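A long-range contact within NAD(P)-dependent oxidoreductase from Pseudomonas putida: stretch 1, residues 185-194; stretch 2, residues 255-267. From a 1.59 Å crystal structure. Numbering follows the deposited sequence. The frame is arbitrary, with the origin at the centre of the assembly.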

# COMPACT_ATOMS: atom_id res chain seq x y z
N PHE B 185 -1.20 5.35 5.08
CA PHE B 185 -2.59 5.85 5.01
C PHE B 185 -2.95 6.25 3.58
O PHE B 185 -4.14 6.05 3.19
CB PHE B 185 -2.87 6.91 6.07
CG PHE B 185 -3.11 6.27 7.41
CD1 PHE B 185 -4.13 5.34 7.58
CD2 PHE B 185 -2.26 6.53 8.47
CE1 PHE B 185 -4.31 4.69 8.79
CE2 PHE B 185 -2.44 5.87 9.68
CZ PHE B 185 -3.46 4.95 9.84
N GLY B 186 -2.00 6.74 2.79
CA GLY B 186 -2.23 6.91 1.34
C GLY B 186 -2.61 5.58 0.70
O GLY B 186 -3.55 5.55 -0.11
N ALA B 187 -1.92 4.50 1.08
CA ALA B 187 -2.17 3.15 0.57
C ALA B 187 -3.51 2.61 1.08
O ALA B 187 -4.20 1.93 0.33
CB ALA B 187 -1.02 2.24 0.94
N PHE B 188 -3.86 2.90 2.32
CA PHE B 188 -5.12 2.41 2.93
C PHE B 188 -6.28 3.12 2.24
O PHE B 188 -7.27 2.45 1.91
CB PHE B 188 -5.15 2.63 4.44
CG PHE B 188 -6.37 2.03 5.09
CD1 PHE B 188 -6.50 0.65 5.24
CD2 PHE B 188 -7.40 2.84 5.55
CE1 PHE B 188 -7.62 0.11 5.84
CE2 PHE B 188 -8.54 2.28 6.12
CZ PHE B 188 -8.63 0.92 6.29
N ALA B 189 -6.15 4.42 1.96
CA ALA B 189 -7.19 5.16 1.23
C ALA B 189 -7.34 4.56 -0.18
O ALA B 189 -8.50 4.41 -0.66
CB ALA B 189 -6.88 6.61 1.19
N ALA B 190 -6.23 4.24 -0.83
CA ALA B 190 -6.25 3.60 -2.17
C ALA B 190 -7.01 2.28 -2.06
O ALA B 190 -7.77 1.96 -2.96
CB ALA B 190 -4.83 3.36 -2.68
N TRP B 191 -6.73 1.48 -1.03
CA TRP B 191 -7.42 0.17 -0.86
C TRP B 191 -8.94 0.39 -0.76
O TRP B 191 -9.71 -0.32 -1.45
CB TRP B 191 -6.88 -0.59 0.35
CG TRP B 191 -7.59 -1.90 0.46
CD1 TRP B 191 -7.28 -3.04 -0.22
CD2 TRP B 191 -8.76 -2.19 1.24
NE1 TRP B 191 -8.16 -4.04 0.11
CE2 TRP B 191 -9.10 -3.54 0.99
CE3 TRP B 191 -9.55 -1.46 2.14
CZ2 TRP B 191 -10.19 -4.16 1.60
CZ3 TRP B 191 -10.64 -2.07 2.71
CH2 TRP B 191 -10.95 -3.41 2.46
N LEU B 192 -9.36 1.34 0.07
CA LEU B 192 -10.80 1.68 0.24
C LEU B 192 -11.37 2.10 -1.11
O LEU B 192 -12.48 1.66 -1.44
CB LEU B 192 -10.96 2.83 1.24
CG LEU B 192 -10.62 2.48 2.68
CD1 LEU B 192 -10.47 3.75 3.52
CD2 LEU B 192 -11.69 1.56 3.24
N GLU B 193 -10.66 2.95 -1.84
CA GLU B 193 -11.09 3.44 -3.17
C GLU B 193 -11.35 2.25 -4.12
O GLU B 193 -12.39 2.22 -4.78
CB GLU B 193 -10.02 4.40 -3.66
CG GLU B 193 -10.41 5.13 -4.91
CD GLU B 193 -9.56 6.38 -5.14
OE1 GLU B 193 -9.45 7.22 -4.19
OE2 GLU B 193 -9.04 6.53 -6.25
N GLY B 194 -10.46 1.25 -4.13
CA GLY B 194 -10.64 0.00 -4.89
C GLY B 194 -11.78 -0.86 -4.36
O GLY B 194 -12.56 -1.39 -5.18
N ALA B 255 -13.79 4.16 -14.86
CA ALA B 255 -14.57 3.16 -14.10
C ALA B 255 -15.05 3.75 -12.78
O ALA B 255 -16.23 3.55 -12.43
CB ALA B 255 -13.75 1.91 -13.91
N LEU B 256 -14.20 4.48 -12.07
CA LEU B 256 -14.58 5.11 -10.77
C LEU B 256 -15.68 6.15 -11.03
O LEU B 256 -16.70 6.13 -10.30
CB LEU B 256 -13.38 5.76 -10.10
CG LEU B 256 -12.32 4.79 -9.57
CD1 LEU B 256 -10.99 5.48 -9.33
CD2 LEU B 256 -12.81 4.11 -8.30
N GLN B 257 -15.50 7.00 -12.03
CA GLN B 257 -16.48 8.07 -12.35
C GLN B 257 -17.84 7.43 -12.71
O GLN B 257 -18.88 7.89 -12.18
CB GLN B 257 -15.91 8.97 -13.45
CG GLN B 257 -14.76 9.84 -12.97
CD GLN B 257 -14.08 10.62 -14.08
OE1 GLN B 257 -14.09 10.24 -15.24
NE2 GLN B 257 -13.46 11.73 -13.71
N ARG B 258 -17.84 6.37 -13.52
CA ARG B 258 -19.10 5.72 -13.96
C ARG B 258 -19.76 4.99 -12.77
O ARG B 258 -20.99 4.92 -12.77
CB ARG B 258 -18.83 4.87 -15.20
CG ARG B 258 -18.80 5.71 -16.47
CD ARG B 258 -17.89 5.28 -17.61
NE ARG B 258 -18.10 3.93 -18.12
CZ ARG B 258 -17.58 2.83 -17.58
NH2 ARG B 258 -17.82 1.65 -18.13
N ALA B 259 -18.99 4.51 -11.79
CA ALA B 259 -19.51 3.87 -10.54
C ALA B 259 -19.94 4.94 -9.53
O ALA B 259 -20.46 4.55 -8.47
CB ALA B 259 -18.46 2.98 -9.93
N ASN B 260 -19.71 6.22 -9.80
CA ASN B 260 -19.85 7.31 -8.80
C ASN B 260 -19.09 6.96 -7.52
O ASN B 260 -19.54 7.33 -6.42
CB ASN B 260 -21.33 7.59 -8.55
CG ASN B 260 -21.88 8.36 -9.72
OD1 ASN B 260 -22.57 7.80 -10.56
ND2 ASN B 260 -21.50 9.62 -9.83
N ALA B 261 -17.96 6.27 -7.66
CA ALA B 261 -17.04 5.98 -6.55
C ALA B 261 -16.06 7.15 -6.44
O ALA B 261 -15.71 7.77 -7.44
CB ALA B 261 -16.34 4.67 -6.78
N PRO B 262 -15.58 7.49 -5.24
CA PRO B 262 -14.53 8.49 -5.08
C PRO B 262 -13.22 8.04 -5.75
O PRO B 262 -12.93 6.84 -5.79
CB PRO B 262 -14.32 8.64 -3.57
CG PRO B 262 -15.46 7.87 -2.93
CD PRO B 262 -16.05 6.94 -3.97
N HIS B 263 -12.44 9.01 -6.21
CA HIS B 263 -11.22 8.79 -7.03
C HIS B 263 -10.11 9.77 -6.67
O HIS B 263 -9.24 10.01 -7.52
CB HIS B 263 -11.61 8.83 -8.51
CG HIS B 263 -12.31 10.08 -8.90
ND1 HIS B 263 -11.63 11.25 -9.17
CD2 HIS B 263 -13.62 10.36 -9.07
CE1 HIS B 263 -12.49 12.19 -9.50
NE2 HIS B 263 -13.71 11.67 -9.46
N ALA B 264 -10.07 10.27 -5.43
CA ALA B 264 -9.04 11.22 -4.97
C ALA B 264 -7.65 10.57 -4.96
O ALA B 264 -6.63 11.25 -5.23
CB ALA B 264 -9.40 11.73 -3.60
N SER B 265 -7.56 9.31 -4.58
CA SER B 265 -6.26 8.62 -4.54
C SER B 265 -5.74 8.40 -5.97
O SER B 265 -4.56 8.59 -6.22
CB SER B 265 -6.37 7.32 -3.79
OG SER B 265 -5.09 6.77 -3.65
N THR B 266 -6.60 7.99 -6.89
CA THR B 266 -6.27 7.82 -8.32
C THR B 266 -5.89 9.19 -8.91
O THR B 266 -4.90 9.26 -9.66
CB THR B 266 -7.44 7.14 -9.03
OG1 THR B 266 -7.59 5.84 -8.44
CG2 THR B 266 -7.23 7.04 -10.53
N ASP B 267 -6.61 10.24 -8.55
CA ASP B 267 -6.28 11.61 -9.03
C ASP B 267 -4.86 11.98 -8.59
O ASP B 267 -4.09 12.57 -9.41
CB ASP B 267 -7.25 12.65 -8.50
CG ASP B 267 -8.64 12.55 -9.10
OD1 ASP B 267 -8.80 11.90 -10.13
OD2 ASP B 267 -9.54 13.13 -8.51
O HOH W 1 -4.34 7.76 -1.07
O HOH W 2 -13.85 4.41 -4.67

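How do the two backbones meet? Residues 185-194 form a continuous helix, while the second stretch leaves one helix, turns at Asn260, whose positive phi belongs to a Schellman motif, and enters another helix at 264. The CA atoms of Ala190 and Ser265 lie 5.6 Å apart and those of Glu193 and Pro262 6.4 Å, so the loop at Pro262 and the helix that begins at 264 come close to the helix of residues 185-194.

What holds them together? Glu193 does most of the work. Its CA-to-CB bond points sideways, but the side chain, with chi1 and chi2 both t, carries the carboxylate to the first turn of the helix that begins at 264, where backbone amides lack acceptors within their own helix. Ser265 N donates to Glu193 OE1 at 2.8 Å. Thr266 N and Thr266 OG1 both donate to Glu193 OE2, at 2.9 and 2.7 Å. The side chain sits among Leu256, Ala264, Ser265 and Thr266.

What do small residues and water contribute? Ala190 CB packs 3.6 Å from Ser265 OG. One water donates to both Gly186 O and Ser265 OG; a second donates to Glu193 O and Pro262 O, linking the backbones.

How does His263, at the N-cap position, meet the other stretch? Its CA-to-CB bond points away from it, yet His263 CA lies 3.2 Å from Glu193 OE2; ND1 makes weak hydrogen bonds to the Asp267 carboxylate.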